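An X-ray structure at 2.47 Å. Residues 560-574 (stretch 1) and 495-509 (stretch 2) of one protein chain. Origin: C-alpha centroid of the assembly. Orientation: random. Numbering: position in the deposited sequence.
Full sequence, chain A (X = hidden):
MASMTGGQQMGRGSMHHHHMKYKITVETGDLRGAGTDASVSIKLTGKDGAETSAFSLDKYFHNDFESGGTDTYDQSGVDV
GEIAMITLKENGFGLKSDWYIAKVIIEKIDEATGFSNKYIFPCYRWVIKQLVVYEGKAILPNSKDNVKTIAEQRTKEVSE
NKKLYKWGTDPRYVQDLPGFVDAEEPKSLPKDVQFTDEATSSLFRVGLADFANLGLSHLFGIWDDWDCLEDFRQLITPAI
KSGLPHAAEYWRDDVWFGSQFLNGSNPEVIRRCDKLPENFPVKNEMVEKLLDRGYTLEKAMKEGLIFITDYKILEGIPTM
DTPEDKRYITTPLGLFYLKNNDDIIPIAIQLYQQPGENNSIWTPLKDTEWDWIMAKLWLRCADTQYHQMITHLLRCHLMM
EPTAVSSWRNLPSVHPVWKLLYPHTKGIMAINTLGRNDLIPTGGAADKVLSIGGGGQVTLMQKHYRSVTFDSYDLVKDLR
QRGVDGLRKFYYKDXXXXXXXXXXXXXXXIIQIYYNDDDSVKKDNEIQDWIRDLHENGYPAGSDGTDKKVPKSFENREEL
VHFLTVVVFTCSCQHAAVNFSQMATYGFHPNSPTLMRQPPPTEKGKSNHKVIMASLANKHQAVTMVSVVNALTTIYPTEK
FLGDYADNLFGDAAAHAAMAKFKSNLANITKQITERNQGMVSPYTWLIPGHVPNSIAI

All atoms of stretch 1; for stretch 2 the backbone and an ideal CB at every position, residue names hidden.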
ATOM      1  N   LEU A 560      11.815  17.438   5.268  1.00 34.74           N
ATOM      2  CA  LEU A 560      11.605  16.901   3.931  1.00 36.89           C
ATOM      3  C   LEU A 560      11.906  15.403   3.889  1.00 32.47           C
ATOM      4  O   LEU A 560      11.144  14.622   3.321  1.00 30.41           O
ATOM      5  CB  LEU A 560      12.486  17.640   2.923  1.00 33.29           C
ATOM      6  CG  LEU A 560      12.406  17.157   1.475  1.00 33.30           C
ATOM      7  CD1 LEU A 560      10.971  17.192   0.974  1.00 32.62           C
ATOM      8  CD2 LEU A 560      13.306  18.000   0.588  1.00 34.30           C
ATOM      9  N   VAL A 561      13.019  15.009   4.497  1.00 30.73           N
ATOM     10  CA  VAL A 561      13.422  13.610   4.517  1.00 33.13           C
ATOM     11  C   VAL A 561      12.394  12.755   5.254  1.00 35.10           C
ATOM     12  O   VAL A 561      12.003  11.692   4.774  1.00 30.23           O
ATOM     13  CB  VAL A 561      14.803  13.429   5.179  1.00 33.09           C
ATOM     14  CG1 VAL A 561      15.093  11.953   5.424  1.00 33.71           C
ATOM     15  CG2 VAL A 561      15.889  14.053   4.314  1.00 31.69           C
ATOM     16  N   HIS A 562      11.956  13.222   6.418  1.00 33.15           N
ATOM     17  CA  HIS A 562      11.000  12.466   7.217  1.00 32.07           C
ATOM     18  C   HIS A 562       9.720  12.203   6.438  1.00 30.62           C
ATOM     19  O   HIS A 562       9.276  11.062   6.325  1.00 32.20           O
ATOM     20  CB  HIS A 562      10.662  13.205   8.511  1.00 33.73           C
ATOM     21  CG  HIS A 562       9.659  12.490   9.362  1.00 34.83           C
ATOM     22  ND1 HIS A 562       9.981  11.388  10.124  1.00 34.63           N
ATOM     23  CD2 HIS A 562       8.338  12.711   9.560  1.00 35.67           C
ATOM     24  CE1 HIS A 562       8.903  10.966  10.762  1.00 32.97           C
ATOM     25  NE2 HIS A 562       7.892  11.750  10.436  1.00 35.19           N
ATOM     26  N   PHE A 563       9.128  13.264   5.899  1.00 28.55           N
ATOM     27  CA  PHE A 563       7.864  13.143   5.185  1.00 27.24           C
ATOM     28  C   PHE A 563       7.979  12.164   4.022  1.00 26.37           C
ATOM     29  O   PHE A 563       7.064  11.387   3.768  1.00 28.72           O
ATOM     30  CB  PHE A 563       7.398  14.506   4.674  1.00 28.53           C
ATOM     31  CG  PHE A 563       5.983  14.509   4.174  1.00 30.28           C
ATOM     32  CD1 PHE A 563       4.930  14.775   5.035  1.00 30.64           C
ATOM     33  CD2 PHE A 563       5.701  14.237   2.845  1.00 30.48           C
ATOM     34  CE1 PHE A 563       3.626  14.776   4.580  1.00 28.43           C
ATOM     35  CE2 PHE A 563       4.398  14.237   2.384  1.00 30.60           C
ATOM     36  CZ  PHE A 563       3.359  14.506   3.253  1.00 28.93           C
ATOM     37  N   LEU A 564       9.108  12.200   3.322  1.00 28.57           N
ATOM     38  CA  LEU A 564       9.319  11.320   2.178  1.00 29.00           C
ATOM     39  C   LEU A 564       9.577   9.886   2.631  1.00 29.67           C
ATOM     40  O   LEU A 564       9.199   8.935   1.950  1.00 31.25           O
ATOM     41  CB  LEU A 564      10.485  11.821   1.325  1.00 30.51           C
ATOM     42  CG  LEU A 564      10.269  13.178   0.650  1.00 30.03           C
ATOM     43  CD1 LEU A 564      11.542  13.633  -0.044  1.00 29.21           C
ATOM     44  CD2 LEU A 564       9.117  13.113  -0.335  1.00 28.90           C
ATOM     45  N   THR A 565      10.226   9.736   3.782  1.00 28.67           N
ATOM     46  CA  THR A 565      10.464   8.417   4.351  1.00 27.29           C
ATOM     47  C   THR A 565       9.129   7.744   4.650  1.00 30.36           C
ATOM     48  O   THR A 565       8.945   6.556   4.382  1.00 30.85           O
ATOM     49  CB  THR A 565      11.294   8.501   5.646  1.00 28.36           C
ATOM     50  OG1 THR A 565      12.604   9.002   5.350  1.00 32.96           O
ATOM     51  CG2 THR A 565      11.423   7.133   6.296  1.00 26.02           C
ATOM     52  N   VAL A 566       8.197   8.513   5.205  1.00 27.98           N
ATOM     53  CA  VAL A 566       6.857   8.017   5.494  1.00 25.84           C
ATOM     54  C   VAL A 566       6.188   7.482   4.234  1.00 29.32           C
ATOM     55  O   VAL A 566       5.587   6.409   4.252  1.00 30.71           O
ATOM     56  CB  VAL A 566       5.968   9.124   6.102  1.00 26.11           C
ATOM     57  CG1 VAL A 566       4.494   8.748   6.007  1.00 28.15           C
ATOM     58  CG2 VAL A 566       6.361   9.390   7.548  1.00 27.05           C
ATOM     59  N   VAL A 567       6.295   8.231   3.143  1.00 29.03           N
ATOM     60  CA  VAL A 567       5.641   7.858   1.894  1.00 28.18           C
ATOM     61  C   VAL A 567       6.233   6.577   1.314  1.00 27.45           C
ATOM     62  O   VAL A 567       5.504   5.649   0.967  1.00 29.33           O
ATOM     63  CB  VAL A 567       5.750   8.981   0.843  1.00 29.43           C
ATOM     64  CG1 VAL A 567       5.157   8.531  -0.484  1.00 26.41           C
ATOM     65  CG2 VAL A 567       5.054  10.237   1.336  1.00 26.90           C
ATOM     66  N   VAL A 568       7.557   6.531   1.208  1.00 27.05           N
ATOM     67  CA  VAL A 568       8.235   5.377   0.629  1.00 26.95           C
ATOM     68  C   VAL A 568       7.988   4.123   1.464  1.00 29.91           C
ATOM     69  O   VAL A 568       7.781   3.034   0.926  1.00 27.71           O
ATOM     70  CB  VAL A 568       9.756   5.617   0.514  1.00 27.83           C
ATOM     71  CG1 VAL A 568      10.469   4.344   0.071  1.00 28.39           C
ATOM     72  CG2 VAL A 568      10.043   6.752  -0.453  1.00 27.11           C
ATOM     73  N   PHE A 569       8.007   4.281   2.784  1.00 28.21           N
ATOM     74  CA  PHE A 569       7.814   3.156   3.689  1.00 27.77           C
ATOM     75  C   PHE A 569       6.389   2.617   3.618  1.00 26.64           C
ATOM     76  O   PHE A 569       6.178   1.407   3.620  1.00 26.95           O
ATOM     77  CB  PHE A 569       8.133   3.568   5.125  1.00 27.20           C
ATOM     78  CG  PHE A 569       7.879   2.486   6.133  1.00 24.96           C
ATOM     79  CD1 PHE A 569       8.869   1.569   6.449  1.00 26.49           C
ATOM     80  CD2 PHE A 569       6.650   2.382   6.763  1.00 27.30           C
ATOM     81  CE1 PHE A 569       8.638   0.570   7.373  1.00 27.90           C
ATOM     82  CE2 PHE A 569       6.414   1.383   7.691  1.00 27.64           C
ATOM     83  CZ  PHE A 569       7.408   0.478   7.996  1.00 30.08           C
ATOM     84  N   THR A 570       5.414   3.518   3.553  1.00 25.62           N
ATOM     85  CA  THR A 570       4.008   3.128   3.549  1.00 27.25           C
ATOM     86  C   THR A 570       3.599   2.498   2.220  1.00 27.86           C
ATOM     87  O   THR A 570       2.814   1.547   2.191  1.00 28.19           O
ATOM     88  CB  THR A 570       3.088   4.329   3.839  1.00 25.06           C
ATOM     89  OG1 THR A 570       3.351   4.829   5.154  1.00 27.62           O
ATOM     90  CG2 THR A 570       1.623   3.925   3.743  1.00 26.72           C
ATOM     91  N   CYS A 571       4.126   3.030   1.122  1.00 27.22           N
ATOM     92  CA  CYS A 571       3.779   2.532  -0.205  1.00 28.63           C
ATOM     93  C   CYS A 571       4.410   1.168  -0.481  1.00 30.57           C
ATOM     94  O   CYS A 571       3.904   0.399  -1.301  1.00 29.73           O
ATOM     95  CB  CYS A 571       4.216   3.525  -1.282  1.00 28.49           C
ATOM     96  SG  CYS A 571       3.304   5.084  -1.282  1.00 37.08           S
ATOM     97  N   SER A 572       5.512   0.871   0.200  1.00 27.59           N
ATOM     98  CA  SER A 572       6.220  -0.385  -0.021  1.00 28.46           C
ATOM     99  C   SER A 572       6.030  -1.376   1.128  1.00 26.41           C
ATOM    100  O   SER A 572       5.310  -2.365   0.986  1.00 26.83           O
ATOM    101  CB  SER A 572       7.713  -0.127  -0.258  1.00 27.84           C
ATOM    102  OG  SER A 572       8.312   0.529   0.847  1.00 28.69           O
ATOM    103  N   CYS A 573       6.669  -1.103   2.260  1.00 24.98           N
ATOM    104  CA  CYS A 573       6.714  -2.054   3.369  1.00 26.02           C
ATOM    105  C   CYS A 573       5.365  -2.232   4.066  1.00 24.09           C
ATOM    106  O   CYS A 573       4.845  -3.345   4.143  1.00 25.64           O
ATOM    107  CB  CYS A 573       7.770  -1.621   4.387  1.00 25.05           C
ATOM    108  SG  CYS A 573       9.450  -1.635   3.743  1.00 29.66           S
ATOM    109  N   GLN A 574       4.804  -1.140   4.575  1.00 23.56           N
ATOM    110  CA  GLN A 574       3.564  -1.215   5.336  1.00 24.62           C
ATOM    111  C   GLN A 574       2.480  -1.930   4.539  1.00 25.15           C
ATOM    112  O   GLN A 574       1.843  -2.853   5.042  1.00 27.07           O
ATOM    113  CB  GLN A 574       3.081   0.179   5.733  1.00 26.09           C
ATOM    114  CG  GLN A 574       1.867   0.174   6.654  1.00 25.63           C
ATOM    115  CD  GLN A 574       2.152  -0.457   8.009  1.00 26.54           C
ATOM    116  OE1 GLN A 574       3.272  -0.882   8.288  1.00 24.61           O
ATOM    117  NE2 GLN A 574       1.133  -0.518   8.856  1.00 30.21           N
ATOM    118  N   UNK A 495      11.386  -6.138  11.973  1.00 28.11           N
ATOM    119  CA  UNK A 495      11.680  -6.013  10.549  1.00 27.55           C
ATOM    120  C   UNK A 495      11.308  -4.633  10.015  1.00 29.24           C
ATOM    121  O   UNK A 495      12.053  -4.041   9.235  1.00 28.42           O
ATOM    122  CB  UNK A 495      10.938  -7.094   9.761  1.00 27.55           C
ATOM    123  N   UNK A 496      10.153  -4.126  10.434  1.00 27.71           N
ATOM    124  CA  UNK A 496       9.690  -2.815   9.995  1.00 27.74           C
ATOM    125  C   UNK A 496      10.652  -1.710  10.432  1.00 28.94           C
ATOM    126  O   UNK A 496      10.837  -0.723   9.722  1.00 30.88           O
ATOM    127  CB  UNK A 496       8.288  -2.539  10.543  1.00 27.74           C
ATOM    128  N   UNK A 497      11.264  -1.878  11.600  1.00 29.66           N
ATOM    129  CA  UNK A 497      12.178  -0.870  12.129  1.00 30.15           C
ATOM    130  C   UNK A 497      13.517  -0.881  11.395  1.00 32.38           C
ATOM    131  O   UNK A 497      14.163   0.159  11.265  1.00 31.65           O
ATOM    132  CB  UNK A 497      12.402  -1.096  13.626  1.00 30.15           C
ATOM    133  N   UNK A 498      13.933  -2.050  10.921  1.00 30.20           N
ATOM    134  CA  UNK A 498      15.141  -2.150  10.112  1.00 26.94           C
ATOM    135  C   UNK A 498      14.929  -1.454   8.773  1.00 28.44           C
ATOM    136  O   UNK A 498      15.785  -0.705   8.305  1.00 29.64           O
ATOM    137  CB  UNK A 498      15.533  -3.614   9.901  1.00 26.94           C
ATOM    138  N   UNK A 499      13.775  -1.709   8.164  1.00 27.13           N
ATOM    139  CA  UNK A 499      13.457  -1.167   6.850  1.00 25.92           C
ATOM    140  C   UNK A 499      13.249   0.338   6.911  1.00 26.02           C
ATOM    141  O   UNK A 499      13.681   1.068   6.023  1.00 27.56           O
ATOM    142  CB  UNK A 499      12.210  -1.847   6.281  1.00 25.92           C
ATOM    143  N   UNK A 500      12.582   0.795   7.964  1.00 26.41           N
ATOM    144  CA  UNK A 500      12.345   2.219   8.161  1.00 25.79           C
ATOM    145  C   UNK A 500      13.665   2.983   8.206  1.00 27.39           C
ATOM    146  O   UNK A 500      13.831   3.993   7.524  1.00 27.36           O
ATOM    147  CB  UNK A 500      11.549   2.456   9.446  1.00 25.79           C
ATOM    148  N   UNK A 501      14.601   2.493   9.011  1.00 25.60           N
ATOM    149  CA  UNK A 501      15.895   3.146   9.172  1.00 29.25           C
ATOM    150  C   UNK A 501      16.747   3.070   7.909  1.00 28.79           C
ATOM    151  O   UNK A 501      17.518   3.983   7.619  1.00 29.47           O
ATOM    152  CB  UNK A 501      16.653   2.517  10.343  1.00 29.25           C
ATOM    153  N   UNK A 502      16.610   1.982   7.161  1.00 26.39           N
ATOM    154  CA  UNK A 502      17.349   1.818   5.914  1.00 25.67           C
ATOM    155  C   UNK A 502      16.773   2.707   4.818  1.00 28.71           C
ATOM    156  O   UNK A 502      17.513   3.252   3.999  1.00 30.30           O
ATOM    157  CB  UNK A 502      17.329   0.354   5.471  1.00 25.67           C
ATOM    158  N   UNK A 503      15.453   2.858   4.809  1.00 24.45           N
ATOM    159  CA  UNK A 503      14.790   3.726   3.844  1.00 27.08           C
ATOM    160  C   UNK A 503      15.037   5.192   4.190  1.00 28.95           C
ATOM    161  O   UNK A 503      15.183   6.031   3.303  1.00 30.32           O
ATOM    162  CB  UNK A 503      13.289   3.433   3.800  1.00 27.08           C
ATOM    163  N   UNK A 504      15.082   5.497   5.481  1.00 29.88           N
ATOM    164  CA  UNK A 504      15.346   6.861   5.922  1.00 30.46           C
ATOM    165  C   UNK A 504      16.745   7.282   5.496  1.00 29.64           C
ATOM    166  O   UNK A 504      16.968   8.427   5.110  1.00 29.08           O
ATOM    167  CB  UNK A 504      15.188   6.982   7.439  1.00 30.46           C
ATOM    168  N   UNK A 505      17.687   6.347   5.569  1.00 29.99           N
ATOM    169  CA  UNK A 505      19.060   6.615   5.167  1.00 31.65           C
ATOM    170  C   UNK A 505      19.131   6.893   3.668  1.00 33.31           C
ATOM    171  O   UNK A 505      19.820   7.813   3.231  1.00 35.38           O
ATOM    172  CB  UNK A 505      19.967   5.439   5.536  1.00 31.65           C
ATOM    173  N   UNK A 506      18.414   6.094   2.884  1.00 31.65           N
ATOM    174  CA  UNK A 506      18.409   6.251   1.434  1.00 32.61           C
ATOM    175  C   UNK A 506      17.835   7.601   1.021  1.00 29.69           C
ATOM    176  O   UNK A 506      18.429   8.318   0.218  1.00 30.46           O
ATOM    177  CB  UNK A 506      17.610   5.121   0.782  1.00 32.61           C
ATOM    178  N   UNK A 507      16.677   7.946   1.571  1.00 30.10           N
ATOM    179  CA  UNK A 507      16.036   9.216   1.257  1.00 30.98           C
ATOM    180  C   UNK A 507      16.936  10.382   1.647  1.00 32.57           C
ATOM    181  O   UNK A 507      17.021  11.374   0.929  1.00 36.00           O
ATOM    182  CB  UNK A 507      14.686   9.326   1.968  1.00 30.98           C
ATOM    183  N   UNK A 508      17.612  10.257   2.782  1.00 32.19           N
ATOM    184  CA  UNK A 508      18.511  11.302   3.252  1.00 32.17           C
ATOM    185  C   UNK A 508      19.691  11.472   2.299  1.00 34.05           C
ATOM    186  O   UNK A 508      20.098  12.593   2.000  1.00 33.91           O
ATOM    187  CB  UNK A 508      19.010  10.982   4.662  1.00 32.17           C
ATOM    188  N   UNK A 509      20.236  10.355   1.827  1.00 30.82           N
ATOM    189  CA  UNK A 509      21.358  10.390   0.897  1.00 31.63           C
ATOM    190  C   UNK A 509      20.970  11.118  -0.385  1.00 35.16           C
ATOM    191  O   UNK A 509      21.699  11.990  -0.855  1.00 35.54           O
ATOM    192  CB  UNK A 509      21.835   8.972   0.579  1.00 31.63           C
TER

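Both stretches are helices, running at 128° to each other with axes 9.1 Å apart at closest approach. Stretch 1 offers mostly carbon to its partner, and the hydroxyl of Thr-565 already donates to the carbonyl O of its own Val-561, so the contact calls largely for apolar shape.

Position 495 finds nothing of stretch 1 within 5.5 Å of its CB, so the contact sets no preference; it is Asp-495, hydrogen-bonded elsewhere in the structure.

At 496 the CB points sideways, 4.0 Å from CZ of Phe-569. A small residue suits so near a ring, though a longer one that bent aside cannot be excluded. It is Ala-496, whose methyl rests on that ring atom and whose carbonyl O lies 3.5 Å from Phe-569 CE1.

Positions 497 and 498 have CB atoms clear of stretch 1, and almost any helix-compatible residue would do; they are Leu-497 and Leu-498.

The CB at 499 points toward stretch 1, 3.8 Å from SG of Cys-573 and 4.4 Å from Phe-569 CE1. Sulfur and aromatic carbon favour an aliphatic or Met. Leu-499 places CD1 3.7 Å from SG of Cys-573, while its CB sits at the edge of the Phe-569 ring.

At 500 the CB points sideways, but a long groove lies within reach, lined by His-562, Thr-565, Val-566 and Phe-569. A large flat side chain would fill it best; Phe, Tyr, Met or Leu would be plausible too. Trp-500, with chi1 t, fills it. Its edge meets the face of Phe-569, ring planes at 71°, with CE3 3.5 Å from Phe-569 CG. Its own face receives the methyl of Thr-565, CG2 lying 3.8 Å from the centroid of the six-membered ring, while CH2 reaches Val-566 CG2 at 3.7 Å.

Positions 501 and 502 meet nothing here; they are Asn-501 and Val-502.

The CB at 503 points toward a hollow among Thr-565, Val-568, Phe-569 and Cys-573; this ideal CB is 4.8 Å from Val-568 CG1 and also 4.8 Å from Thr-565 CG2, leaving room for further carbons. That gap asks for a medium aliphatic: Leu, Ile or Met. Ile-503 sends CG2 to Val-568 CG1 at 3.6 Å and CD1 to Cys-573 SG at 4.0 Å.

At 504 the CB lies 3.9 Å from Thr-565 OG1, with Val-561 CG1 further off. A flat or polar side chain could lie here. His-504 offers a ring face to Val-561 CG1, 3.9 Å from the ring centroid, and its CD2 is 3.4 Å from Thr-565 OG1.

Positions 505 and 506 have no close neighbour; Gln-505 leans along its own helix toward position 509, and Phe-506 makes no contact.

The CB at 507 points between Val-561, Leu-564 and Thr-565, a shallow site suited to Val, Ile or Ala. Val-507 brings CG1 within 3.9 Å of both Val-561 CG1 and Leu-564 CB.

At 508 the sideways CB is 4.1 Å from Val-561 CG1, so a side chain with an aliphatic base suits: Gln-508. Position 509 points away and is Asp-509; Gln-505 NE2 donates to Asp-509 OD1 at 3.0 Å.

Stretch 2, residues 495-509: DALLLWNVIHQFVQD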
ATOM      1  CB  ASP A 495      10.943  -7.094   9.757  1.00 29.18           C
ATOM      2  CG  ASP A 495      11.361  -8.498  10.159  1.00 40.25           C
ATOM      3  OD1 ASP A 495      12.492  -8.658  10.672  1.00 39.10           O
ATOM      4  OD2 ASP A 495      10.563  -9.441   9.964  1.00 37.66           O
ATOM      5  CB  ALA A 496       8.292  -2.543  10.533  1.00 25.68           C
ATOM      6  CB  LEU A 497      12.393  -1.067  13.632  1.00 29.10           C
ATOM      7  CG  LEU A 497      11.250  -0.600  14.535  1.00 31.74           C
ATOM      8  CD1 LEU A 497      11.563  -0.901  15.993  1.00 33.00           C
ATOM      9  CD2 LEU A 497      10.979   0.885  14.347  1.00 29.69           C
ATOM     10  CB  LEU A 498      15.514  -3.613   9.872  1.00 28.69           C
ATOM     11  CG  LEU A 498      16.013  -4.415  11.075  1.00 31.38           C
ATOM     12  CD1 LEU A 498      16.272  -5.856  10.671  1.00 27.11           C
ATOM     13  CD2 LEU A 498      17.269  -3.788  11.662  1.00 30.04           C
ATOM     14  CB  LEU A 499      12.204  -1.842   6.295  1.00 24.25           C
ATOM     15  CG  LEU A 499      12.402  -3.300   5.880  1.00 24.42           C
ATOM     16  CD1 LEU A 499      11.106  -4.082   5.986  1.00 23.17           C
ATOM     17  CD2 LEU A 499      12.953  -3.364   4.464  1.00 25.04           C
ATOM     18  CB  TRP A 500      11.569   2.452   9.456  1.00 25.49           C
ATOM     19  CG  TRP A 500      11.401   3.897   9.794  1.00 29.21           C
ATOM     20  CD1 TRP A 500      12.272   4.681  10.491  1.00 30.77           C
ATOM     21  CD2 TRP A 500      10.294   4.736   9.446  1.00 27.80           C
ATOM     22  NE1 TRP A 500      11.776   5.958  10.601  1.00 31.00           N
ATOM     23  CE2 TRP A 500      10.562   6.017   9.969  1.00 28.62           C
ATOM     24  CE3 TRP A 500       9.104   4.528   8.746  1.00 27.94           C
ATOM     25  CZ2 TRP A 500       9.682   7.086   9.812  1.00 31.62           C
ATOM     26  CZ3 TRP A 500       8.231   5.589   8.592  1.00 31.99           C
ATOM     27  CH2 TRP A 500       8.525   6.852   9.124  1.00 33.55           C
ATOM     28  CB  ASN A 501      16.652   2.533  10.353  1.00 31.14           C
ATOM     29  CG  ASN A 501      16.081   2.959  11.693  1.00 38.25           C
ATOM     30  OD1 ASN A 501      15.679   4.109  11.871  1.00 40.45           O
ATOM     31  ND2 ASN A 501      16.043   2.032  12.643  1.00 39.64           N
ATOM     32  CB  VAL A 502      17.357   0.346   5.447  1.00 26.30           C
ATOM     33  CG1 VAL A 502      17.423   0.258   3.933  1.00 26.01           C
ATOM     34  CG2 VAL A 502      18.519  -0.400   6.083  1.00 29.75           C
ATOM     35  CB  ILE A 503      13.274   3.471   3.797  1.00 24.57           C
ATOM     36  CG1 ILE A 503      12.988   2.122   3.138  1.00 25.33           C
ATOM     37  CG2 ILE A 503      12.570   4.581   3.026  1.00 24.56           C
ATOM     38  CD1 ILE A 503      11.541   1.684   3.236  1.00 26.20           C
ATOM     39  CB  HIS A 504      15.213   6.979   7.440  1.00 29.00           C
ATOM     40  CG  HIS A 504      15.406   8.371   7.951  1.00 31.89           C
ATOM     41  ND1 HIS A 504      16.644   8.878   8.285  1.00 32.14           N
ATOM     42  CD2 HIS A 504      14.519   9.369   8.177  1.00 29.24           C
ATOM     43  CE1 HIS A 504      16.510  10.125   8.699  1.00 32.87           C
ATOM     44  NE2 HIS A 504      15.230  10.447   8.644  1.00 33.51           N
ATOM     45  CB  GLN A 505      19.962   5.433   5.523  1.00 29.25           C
ATOM     46  CG  GLN A 505      21.436   5.691   5.273  1.00 37.28           C
ATOM     47  CD  GLN A 505      21.963   6.845   6.099  1.00 42.33           C
ATOM     48  OE1 GLN A 505      21.805   6.869   7.319  1.00 51.04           O
ATOM     49  NE2 GLN A 505      22.585   7.815   5.437  1.00 39.44           N
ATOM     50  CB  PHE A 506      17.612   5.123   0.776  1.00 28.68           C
ATOM     51  CG  PHE A 506      17.346   5.345  -0.687  1.00 30.05           C
ATOM     52  CD1 PHE A 506      18.394   5.457  -1.584  1.00 28.99           C
ATOM     53  CD2 PHE A 506      16.049   5.435  -1.165  1.00 28.03           C
ATOM     54  CE1 PHE A 506      18.155   5.660  -2.927  1.00 30.00           C
ATOM     55  CE2 PHE A 506      15.805   5.636  -2.511  1.00 28.65           C
ATOM     56  CZ  PHE A 506      16.858   5.750  -3.393  1.00 28.66           C
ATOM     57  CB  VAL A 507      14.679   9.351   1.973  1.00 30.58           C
ATOM     58  CG1 VAL A 507      14.156  10.779   1.872  1.00 29.97           C
ATOM     59  CG2 VAL A 507      13.673   8.371   1.387  1.00 28.15           C
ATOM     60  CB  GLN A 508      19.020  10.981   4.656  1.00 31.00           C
ATOM     61  CG  GLN A 508      19.910  12.060   5.251  1.00 34.56           C
ATOM     62  CD  GLN A 508      20.267  11.790   6.700  1.00 40.18           C
ATOM     63  OE1 GLN A 508      21.268  11.136   6.993  1.00 45.47           O
ATOM     64  NE2 GLN A 508      19.446  12.293   7.614  1.00 42.38           N
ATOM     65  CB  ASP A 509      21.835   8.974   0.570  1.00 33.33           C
ATOM     66  CG  ASP A 509      22.519   8.302   1.745  1.00 41.24           C
ATOM     67  OD1 ASP A 509      22.831   9.002   2.732  1.00 42.41           O
ATOM     68  OD2 ASP A 509      22.753   7.076   1.677  1.00 40.64           O
TER
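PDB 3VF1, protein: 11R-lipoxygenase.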